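Local coordinates for hypothetical protein APE2540 (Aeropyrum pernix, PDB 1WDV) that probably hydrolyses mischarged alanyl-tRNA(Pro), acting as a stand-alone trans-editing enzyme for prolyl-tRNA synthetase, at residues V59-G62 and D63-L66; N69-K72 and E73-G76; L132-P136 and R137-E141. All blocks are in the same frame, centred on the assembly; numbering follows the deposited sequence.

Contact 1. Residues V59-G62 and D63-L66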
ATOM      1  N   VAL A  59      -2.626   1.220  -3.596  1.00  4.73           N
ATOM      2  CA  VAL A  59      -1.498   2.025  -3.170  1.00  6.12           C
ATOM      3  C   VAL A  59      -1.549   3.409  -3.779  1.00  6.24           C
ATOM      4  O   VAL A  59      -1.507   3.561  -5.010  1.00  7.80           O
ATOM      5  CB  VAL A  59      -0.158   1.353  -3.573  1.00  7.97           C
ATOM      6  CG1 VAL A  59       0.989   2.143  -3.040  1.00  7.81           C
ATOM      7  CG2 VAL A  59      -0.117  -0.085  -3.008  1.00  6.94           C
ATOM      8  N   ILE A  60      -1.651   4.421  -2.908  1.00  6.65           N
ATOM      9  CA  ILE A  60      -1.735   5.808  -3.356  1.00  6.77           C
ATOM     10  C   ILE A  60      -0.763   6.712  -2.604  1.00  5.61           C
ATOM     11  O   ILE A  60      -0.236   6.340  -1.546  1.00  7.44           O
ATOM     12  CB  ILE A  60      -3.180   6.393  -3.192  1.00  7.93           C
ATOM     13  CG1 ILE A  60      -3.531   6.554  -1.713  1.00  9.37           C
ATOM     14  CG2 ILE A  60      -4.222   5.449  -3.866  1.00 10.06           C
ATOM     15  CD1 ILE A  60      -4.853   7.359  -1.482  1.00  9.57           C
ATOM     16  N   PRO A  61      -0.466   7.893  -3.169  1.00  7.68           N
ATOM     17  CA  PRO A  61       0.443   8.876  -2.551  1.00  9.35           C
ATOM     18  C   PRO A  61      -0.119   9.310  -1.204  1.00  9.22           C
ATOM     19  O   PRO A  61      -1.328   9.407  -1.030  1.00  8.64           O
ATOM     20  CB  PRO A  61       0.450  10.038  -3.538  1.00  8.76           C
ATOM     21  CG  PRO A  61       0.050   9.411  -4.824  1.00 10.85           C
ATOM     22  CD  PRO A  61      -0.979   8.391  -4.454  1.00  9.29           C
ATOM     23  N   GLY A  62       0.767   9.609  -0.267  1.00  8.87           N
ATOM     24  CA  GLY A  62       0.345   9.975   1.071  1.00  7.87           C
ATOM     25  C   GLY A  62      -0.420  11.267   1.204  1.00  8.23           C
ATOM     26  O   GLY A  62      -1.153  11.445   2.207  1.00  7.88           O
ATOM     27  N   ASP A  63      -0.232  12.165   0.232  1.00  7.00           N
ATOM     28  CA  ASP A  63      -0.927  13.446   0.243  1.00  7.73           C
ATOM     29  C   ASP A  63      -2.235  13.416  -0.546  1.00  9.88           C
ATOM     30  O   ASP A  63      -2.802  14.463  -0.840  1.00  9.58           O
ATOM     31  CB  ASP A  63      -0.009  14.590  -0.252  1.00  8.99           C
ATOM     32  CG  ASP A  63       0.554  14.358  -1.651  1.00 12.52           C
ATOM     33  OD1 ASP A  63       0.385  13.260  -2.209  1.00  9.86           O
ATOM     34  OD2 ASP A  63       1.184  15.297  -2.197  1.00 10.21           O
ATOM     35  N   LYS A  64      -2.738  12.223  -0.873  1.00  9.63           N
ATOM     36  CA  LYS A  64      -4.020  12.133  -1.588  1.00 10.35           C
ATOM     37  C   LYS A  64      -4.942  11.194  -0.830  1.00 11.24           C
ATOM     38  O   LYS A  64      -4.549  10.592   0.165  1.00 11.47           O
ATOM     39  CB  LYS A  64      -3.830  11.570  -3.003  1.00 10.90           C
ATOM     40  CG  LYS A  64      -2.778  12.279  -3.847  1.00 11.99           C
ATOM     41  CD  LYS A  64      -3.265  13.611  -4.377  1.00 16.27           C
ATOM     42  CE  LYS A  64      -2.293  14.137  -5.450  1.00 20.84           C
ATOM     43  NZ  LYS A  64      -2.655  15.531  -5.826  1.00 28.49           N
ATOM     44  N   ARG A  65      -6.195  11.130  -1.268  1.00  9.93           N
ATOM     45  CA  ARG A  65      -7.169  10.214  -0.683  1.00 11.03           C
ATOM     46  C   ARG A  65      -7.735   9.366  -1.812  1.00  9.86           C
ATOM     47  O   ARG A  65      -7.580   9.688  -2.994  1.00  9.63           O
ATOM     48  CB  ARG A  65      -8.279  10.979   0.055  1.00 12.99           C
ATOM     49  CG  ARG A  65      -7.785  11.490   1.423  1.00 20.03           C
ATOM     50  CD  ARG A  65      -8.807  12.286   2.213  1.00 24.47           C
ATOM     51  NE  ARG A  65      -8.395  12.434   3.617  1.00 27.10           N
ATOM     52  CZ  ARG A  65      -8.807  13.413   4.421  1.00 25.56           C
ATOM     53  NH1 ARG A  65      -9.628  14.345   3.955  1.00 27.28           N
ATOM     54  NH2 ARG A  65      -8.448  13.428   5.704  1.00 20.02           N
ATOM     55  N   LEU A  66      -8.378   8.268  -1.461  1.00  7.90           N
ATOM     56  CA  LEU A  66      -8.947   7.409  -2.491  1.00  8.18           C
ATOM     57  C   LEU A  66     -10.113   8.050  -3.241  1.00  8.85           C
ATOM     58  O   LEU A  66     -10.975   8.688  -2.631  1.00  9.19           O
ATOM     59  CB  LEU A  66      -9.434   6.107  -1.850  1.00  9.05           C
ATOM     60  CG  LEU A  66     -10.006   5.079  -2.844  1.00 12.56           C
ATOM     61  CD1 LEU A  66      -8.825   4.417  -3.556  1.00 12.04           C
ATOM     62  CD2 LEU A  66     -10.842   4.031  -2.102  1.00 17.47           C
TER
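P61 and K64 face each other across a type I beta turn that begins at P61 and ends at K64. The backbone N of K64 donates to P61 O over 3.2 Å, at an N-H...O angle of 155°; the donor stands well above the carbonyl plane rather than on a lone pair. The same two residues also meet through their side chains: the CG methylene of K64 lies against the pyrrolidine ring, 3.9 Å from P61 CB, after which the lysine chain bends at chi2 and leads its amino end away from the turn. D63, at the third position, folds its carboxylate back over the turn, with D63 OD1 3.5 Å from P61 CB. Its CG sits between the backbone N and carbonyl carbon (chi1 57°), which aims the acid back along the chain.

I60 packs on the backbone that follows the turn. I60 CD1 reaches main-chain atoms rather than a side chain, 3.5 Å from R65 C and 3.6 Å from L66 N, and so rests on the peptide linking those two residues.

The turn follows strand 55-61 and starts the loop to helix 68-75. P61 rests on I114 and L115, while I60 and L66 pack on strand 43-50, and V59 pairs through its backbone with strand 108-112 of the mixed sheet.

Contact 2. Residues N69-K72 and E73-G76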
ATOM      1  N   ASN A  69     -15.216   6.664  -6.606  1.00 14.57           N
ATOM      2  CA  ASN A  69     -15.852   6.494  -7.907  1.00 16.66           C
ATOM      3  C   ASN A  69     -14.908   5.798  -8.877  1.00 14.13           C
ATOM      4  O   ASN A  69     -15.323   4.958  -9.658  1.00 13.56           O
ATOM      5  CB  ASN A  69     -16.250   7.854  -8.467  1.00 18.16           C
ATOM      6  CG  ASN A  69     -16.968   7.746  -9.796  1.00 25.69           C
ATOM      7  OD1 ASN A  69     -16.601   8.413 -10.766  1.00 31.57           O
ATOM      8  ND2 ASN A  69     -18.004   6.915  -9.846  1.00 29.71           N
ATOM      9  N   SER A  70     -13.634   6.166  -8.836  1.00 15.37           N
ATOM     10  CA  SER A  70     -12.672   5.523  -9.715  1.00 15.73           C
ATOM     11  C   SER A  70     -12.524   4.032  -9.424  1.00 14.63           C
ATOM     12  O   SER A  70     -12.383   3.240 -10.351  1.00 12.73           O
ATOM     13  CB  SER A  70     -11.309   6.231  -9.635  1.00 18.09           C
ATOM     14  OG  SER A  70     -11.437   7.556 -10.121  1.00 20.83           O
HETATM   15  N   MSE A  71     -12.562   3.641  -8.149  1.00 13.89           N
HETATM   16  CA  MSE A  71     -12.454   2.235  -7.793  1.00 15.76           C
HETATM   17  C   MSE A  71     -13.727   1.478  -8.170  1.00 15.46           C
HETATM   18  O   MSE A  71     -13.669   0.296  -8.493  1.00 14.58           O
HETATM   19  CB  MSE A  71     -12.170   2.066  -6.287  1.00 15.15           C
HETATM   20  CG  MSE A  71     -10.709   2.105  -5.906  1.00 18.03           C
HETATM   21 SE   MSE A  71      -9.627   0.905  -6.896  1.00 17.56          SE
HETATM   22  CE  MSE A  71     -10.324  -0.785  -6.246  1.00 13.73           C
ATOM     23  N   LYS A  72     -14.877   2.167  -8.123  1.00 13.39           N
ATOM     24  CA  LYS A  72     -16.146   1.557  -8.492  1.00 13.66           C
ATOM     25  C   LYS A  72     -16.099   1.214  -9.974  1.00 13.72           C
ATOM     26  O   LYS A  72     -16.577   0.149 -10.392  1.00 14.74           O
ATOM     27  CB  LYS A  72     -17.308   2.512  -8.201  1.00 13.88           C
ATOM     28  CG  LYS A  72     -18.676   2.012  -8.689  1.00 15.45           C
ATOM     29  CD  LYS A  72     -19.759   3.014  -8.276  1.00 19.03           C
ATOM     30  CE  LYS A  72     -21.085   2.822  -9.032  1.00 27.66           C
ATOM     31  NZ  LYS A  72     -21.914   1.686  -8.524  1.00 30.97           N
ATOM     32  N   GLU A  73     -15.519   2.114 -10.767  1.00 13.72           N
ATOM     33  CA  GLU A  73     -15.381   1.891 -12.205  1.00 15.62           C
ATOM     34  C   GLU A  73     -14.389   0.756 -12.466  1.00 15.49           C
ATOM     35  O   GLU A  73     -14.634  -0.134 -13.286  1.00 15.82           O
ATOM     36  CB  GLU A  73     -14.910   3.171 -12.901  1.00 19.37           C
ATOM     37  CG  GLU A  73     -15.955   4.283 -12.892  1.00 29.82           C
ATOM     38  CD  GLU A  73     -15.405   5.630 -13.350  1.00 34.80           C
ATOM     39  OE1 GLU A  73     -14.628   5.657 -14.333  1.00 39.51           O
ATOM     40  OE2 GLU A  73     -15.763   6.665 -12.735  1.00 39.31           O
ATOM     41  N   LEU A  74     -13.267   0.768 -11.756  1.00 15.10           N
ATOM     42  CA  LEU A  74     -12.268  -0.284 -11.952  1.00 17.21           C
ATOM     43  C   LEU A  74     -12.831  -1.647 -11.548  1.00 17.89           C
ATOM     44  O   LEU A  74     -12.693  -2.642 -12.278  1.00 18.94           O
ATOM     45  CB  LEU A  74     -11.007   0.030 -11.124  1.00 18.25           C
ATOM     46  CG  LEU A  74      -9.779  -0.872 -11.329  1.00 18.69           C
ATOM     47  CD1 LEU A  74      -9.459  -0.976 -12.818  1.00 23.90           C
ATOM     48  CD2 LEU A  74      -8.585  -0.281 -10.586  1.00 18.13           C
ATOM     49  N   ALA A  75     -13.483  -1.693 -10.391  1.00 16.34           N
ATOM     50  CA  ALA A  75     -14.052  -2.940  -9.878  1.00 18.41           C
ATOM     51  C   ALA A  75     -15.252  -3.404 -10.693  1.00 19.82           C
ATOM     52  O   ALA A  75     -15.506  -4.607 -10.810  1.00 22.82           O
ATOM     53  CB  ALA A  75     -14.464  -2.766  -8.398  1.00 18.37           C
ATOM     54  N   GLY A  76     -15.995  -2.441 -11.232  1.00 20.41           N
ATOM     55  CA  GLY A  76     -17.182  -2.762 -12.000  1.00 20.67           C
ATOM     56  C   GLY A  76     -18.334  -3.098 -11.073  1.00 19.61           C
ATOM     57  O   GLY A  76     -19.363  -3.607 -11.507  1.00 18.81           O
TER
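The buried M71, a selenomethionine, meets L74, which stays largely exposed, on the side of helix 68-75 turned to the sheet: M71 SE lies 4.0 Å from L74 CD2, the two side chains passing at a slant. The M71 chain folds at chi2 (-52°), which brings the selenium round toward the following turn of the helix instead of letting it run straight out. A75 adds to this side with its methyl group, A75 CB lying 3.2 Å from M71 O.

Four successive i to i+4 backbone bonds, the signature of an alpha helix, tie the two halves together. E73 N to N69 O, at 3.1 Å, and L74 N to S70 O, at 3.0 Å, are followed by A75 N to M71 O at 2.8 Å. The last, from G76 N to K72 O, is as short but clearly more bent, with an N-H...O angle of 136°. Here the helix ends: G76 has a positive phi of 78°, a conformation that favours glycine.

The packed side rests on the mixed sheet, where M71 touches Y56 and V58 of strand 55-61 and V79 of strand 79-81, and L74 lies on V146 and A148 of strand 146-148. K72 is an exposed residue at the edge of this side, and its side chain touches P78 and V79.

The other side is looser and faces solvent. There E73 stretches back along the helix surface beside N69, with E73 CG passing 3.4 Å from N69 O. Because CG stands anti to its own carbonyl carbon, the glutamate chain is directed toward the preceding turn.

Contact 3. Residues L132-P136 and R137-E141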
ATOM      1  N   LEU A 132       8.386   0.063   4.324  1.00  7.02           N
ATOM      2  CA  LEU A 132       9.030  -0.670   3.239  1.00  6.49           C
ATOM      3  C   LEU A 132       9.504   0.310   2.178  1.00  5.93           C
ATOM      4  O   LEU A 132       8.691   1.020   1.576  1.00  7.38           O
ATOM      5  CB  LEU A 132       8.033  -1.633   2.584  1.00  8.55           C
ATOM      6  CG  LEU A 132       8.491  -2.355   1.303  1.00  7.63           C
ATOM      7  CD1 LEU A 132       9.633  -3.301   1.642  1.00 11.68           C
ATOM      8  CD2 LEU A 132       7.305  -3.124   0.707  1.00  9.02           C
ATOM      9  N   GLU A 133      10.816   0.360   1.956  1.00  5.38           N
ATOM     10  CA  GLU A 133      11.380   1.238   0.943  1.00  5.60           C
ATOM     11  C   GLU A 133      11.382   0.408  -0.336  1.00  7.57           C
ATOM     12  O   GLU A 133      12.054  -0.645  -0.397  1.00  9.07           O
ATOM     13  CB  GLU A 133      12.807   1.613   1.313  1.00  9.81           C
ATOM     14  CG  GLU A 133      13.543   2.408   0.258  1.00 10.56           C
ATOM     15  CD  GLU A 133      15.018   2.496   0.625  1.00 15.30           C
ATOM     16  OE1 GLU A 133      15.381   3.364   1.437  1.00 19.15           O
ATOM     17  OE2 GLU A 133      15.803   1.657   0.149  1.00 17.02           O
ATOM     18  N   PHE A 134      10.622   0.854  -1.338  1.00  6.98           N
ATOM     19  CA  PHE A 134      10.524   0.102  -2.598  1.00  6.72           C
ATOM     20  C   PHE A 134      10.304   0.965  -3.844  1.00  8.25           C
ATOM     21  O   PHE A 134      10.022   2.148  -3.768  1.00  9.07           O
ATOM     22  CB  PHE A 134       9.377  -0.932  -2.490  1.00  5.74           C
ATOM     23  CG  PHE A 134       7.977  -0.340  -2.554  1.00  5.43           C
ATOM     24  CD1 PHE A 134       7.272  -0.299  -3.767  1.00  5.74           C
ATOM     25  CD2 PHE A 134       7.346   0.145  -1.400  1.00  5.44           C
ATOM     26  CE1 PHE A 134       5.973   0.215  -3.818  1.00  5.06           C
ATOM     27  CE2 PHE A 134       6.048   0.656  -1.437  1.00  5.82           C
ATOM     28  CZ  PHE A 134       5.351   0.695  -2.656  1.00  6.28           C
ATOM     29  N   SER A 135      10.413   0.330  -5.001  1.00  7.89           N
ATOM     30  CA  SER A 135      10.216   1.013  -6.282  1.00  6.82           C
ATOM     31  C   SER A 135       8.837   0.669  -6.807  1.00  7.23           C
ATOM     32  O   SER A 135       8.520  -0.499  -6.968  1.00  6.97           O
ATOM     33  CB  SER A 135      11.232   0.504  -7.306  1.00  9.15           C
ATOM     34  OG  SER A 135      10.746   0.728  -8.631  1.00  8.52           O
ATOM     35  N   PRO A 136       8.003   1.680  -7.090  1.00  7.40           N
ATOM     36  CA  PRO A 136       6.662   1.442  -7.613  1.00  6.98           C
ATOM     37  C   PRO A 136       6.704   0.606  -8.892  1.00  6.65           C
ATOM     38  O   PRO A 136       5.953  -0.354  -9.042  1.00  7.85           O
ATOM     39  CB  PRO A 136       6.133   2.847  -7.857  1.00  8.37           C
ATOM     40  CG  PRO A 136       6.738   3.615  -6.690  1.00  7.13           C
ATOM     41  CD  PRO A 136       8.178   3.086  -6.674  1.00  9.33           C
ATOM     42  N   ARG A 137       7.593   0.953  -9.811  1.00  8.09           N
ATOM     43  CA  ARG A 137       7.659   0.165 -11.039  1.00  7.85           C
ATOM     44  C   ARG A 137       8.016  -1.285 -10.787  1.00  9.17           C
ATOM     45  O   ARG A 137       7.446  -2.178 -11.428  1.00  8.47           O
ATOM     46  CB  ARG A 137       8.667   0.769 -12.001  1.00  7.03           C
ATOM     47  CG  ARG A 137       8.115   2.026 -12.569  1.00 13.95           C
ATOM     48  CD  ARG A 137       9.007   2.562 -13.667  1.00 20.63           C
ATOM     49  NE  ARG A 137       8.236   3.436 -14.531  1.00 22.07           N
ATOM     50  CZ  ARG A 137       8.755   4.472 -15.164  1.00 26.32           C
ATOM     51  NH1 ARG A 137      10.052   4.749 -15.015  1.00 28.13           N
ATOM     52  NH2 ARG A 137       7.985   5.219 -15.943  1.00 28.38           N
ATOM     53  N   GLU A 138       8.943  -1.527  -9.865  1.00  7.61           N
ATOM     54  CA  GLU A 138       9.340  -2.903  -9.562  1.00  8.86           C
ATOM     55  C   GLU A 138       8.161  -3.643  -8.923  1.00 11.21           C
ATOM     56  O   GLU A 138       7.961  -4.833  -9.164  1.00 10.18           O
ATOM     57  CB  GLU A 138      10.563  -2.937  -8.638  1.00  9.73           C
ATOM     58  CG  GLU A 138      11.847  -2.410  -9.331  1.00 10.50           C
ATOM     59  CD  GLU A 138      13.080  -2.447  -8.423  1.00 15.64           C
ATOM     60  OE1 GLU A 138      12.969  -2.820  -7.235  1.00 11.89           O
ATOM     61  OE2 GLU A 138      14.177  -2.086  -8.908  1.00 15.84           O
ATOM     62  N   LEU A 139       7.362  -2.923  -8.138  1.00  6.35           N
ATOM     63  CA  LEU A 139       6.219  -3.536  -7.501  1.00  5.24           C
ATOM     64  C   LEU A 139       5.233  -3.977  -8.582  1.00  9.19           C
ATOM     65  O   LEU A 139       4.721  -5.092  -8.569  1.00  9.16           O
ATOM     66  CB  LEU A 139       5.544  -2.530  -6.555  1.00  6.58           C
ATOM     67  CG  LEU A 139       4.195  -3.001  -6.023  1.00  6.30           C
ATOM     68  CD1 LEU A 139       4.406  -4.189  -5.125  1.00 11.07           C
ATOM     69  CD2 LEU A 139       3.510  -1.835  -5.257  1.00  5.46           C
ATOM     70  N   VAL A 140       4.968  -3.085  -9.518  1.00  7.54           N
ATOM     71  CA  VAL A 140       4.032  -3.407 -10.579  1.00  9.84           C
ATOM     72  C   VAL A 140       4.526  -4.586 -11.391  1.00 10.53           C
ATOM     73  O   VAL A 140       3.765  -5.539 -11.636  1.00 13.43           O
ATOM     74  CB  VAL A 140       3.784  -2.175 -11.469  1.00  9.56           C
ATOM     75  CG1 VAL A 140       2.893  -2.530 -12.658  1.00 10.40           C
ATOM     76  CG2 VAL A 140       3.076  -1.098 -10.645  1.00  6.81           C
ATOM     77  N   GLU A 141       5.791  -4.568 -11.779  1.00 12.35           N
ATOM     78  CA  GLU A 141       6.299  -5.655 -12.599  1.00 14.54           C
ATOM     79  C   GLU A 141       6.264  -6.997 -11.871  1.00 14.58           C
ATOM     80  O   GLU A 141       5.926  -8.030 -12.461  1.00 16.24           O
ATOM     81  CB  GLU A 141       7.716  -5.354 -13.078  1.00 15.02           C
ATOM     82  CG  GLU A 141       8.258  -6.443 -13.991  1.00 22.47           C
ATOM     83  CD  GLU A 141       9.490  -6.022 -14.738  1.00 27.03           C
ATOM     84  OE1 GLU A 141       9.383  -5.111 -15.600  1.00 31.20           O
ATOM     85  OE2 GLU A 141      10.560  -6.603 -14.469  1.00 25.11           O
TER
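S135 caps the start of helix 136-143 by accepting a hydrogen bond from E138 N at its OG. E138 N lies 3.1 Å from S135 OG, with an N-H...O angle of 165°, the geometry of an N-cap serine satisfying an amide of the first helical turn. OG stands roughly opposite the serine's own backbone N (chi1 157°), which swings the hydroxyl forward over the helix end. With an alanine in place of S135, E138 N would probably lose this acceptor and the first turn would be less firmly held.

Backbone bonds carry the chain on into the helix. L139 N donates to S135 O at 2.9 Å and V140 N to P136 O at 2.9 Å, both donors lying almost in line with the C=O they bind. P136 occupies the first helical position, where a proline, lacking an N-H, costs the helix no bond.

Among the packing contacts, E138 lays its chain along the serine, with E138 CG 3.6 Å from S135 CB; its carboxylate is held elsewhere, OE1 accepting from W16 NE1. On the buried side, L139 CD2 approaches the F134 ring obliquely, 3.5 Å from F134 CE1, while L139 CB lies 3.9 Å from the same ring atom.

F134 ends strand 130-134, the middle strand of the antiparallel sheet, and its ring also meets that of W16. Beyond the cap, L139 and V140 pack on strand 108-112, so the strand-to-helix junction joins the three-stranded sheet to the mixed one.

How the contacts relate
Contacts 1, 2 and 3 follow one another along the chain, all within the aminoacyl-tRNA editing domain. The first two are joined directly along the chain: the turn after strand 55-61 leads toward helix 68-75, and although their centres lie 16 Å apart they touch where L66 CD1 packs on M71 CG at 3.8 Å. Contact 3, its centre also 16 Å from that of contact 1, does not touch it, and lies 23 Å from that of contact 2. Contact 1 leaves a strand of the mixed sheet, contact 2 is the last turns of the next helix, and contact 3 is a strand-to-helix junction from the antiparallel sheet; both helices pack on the mixed sheet.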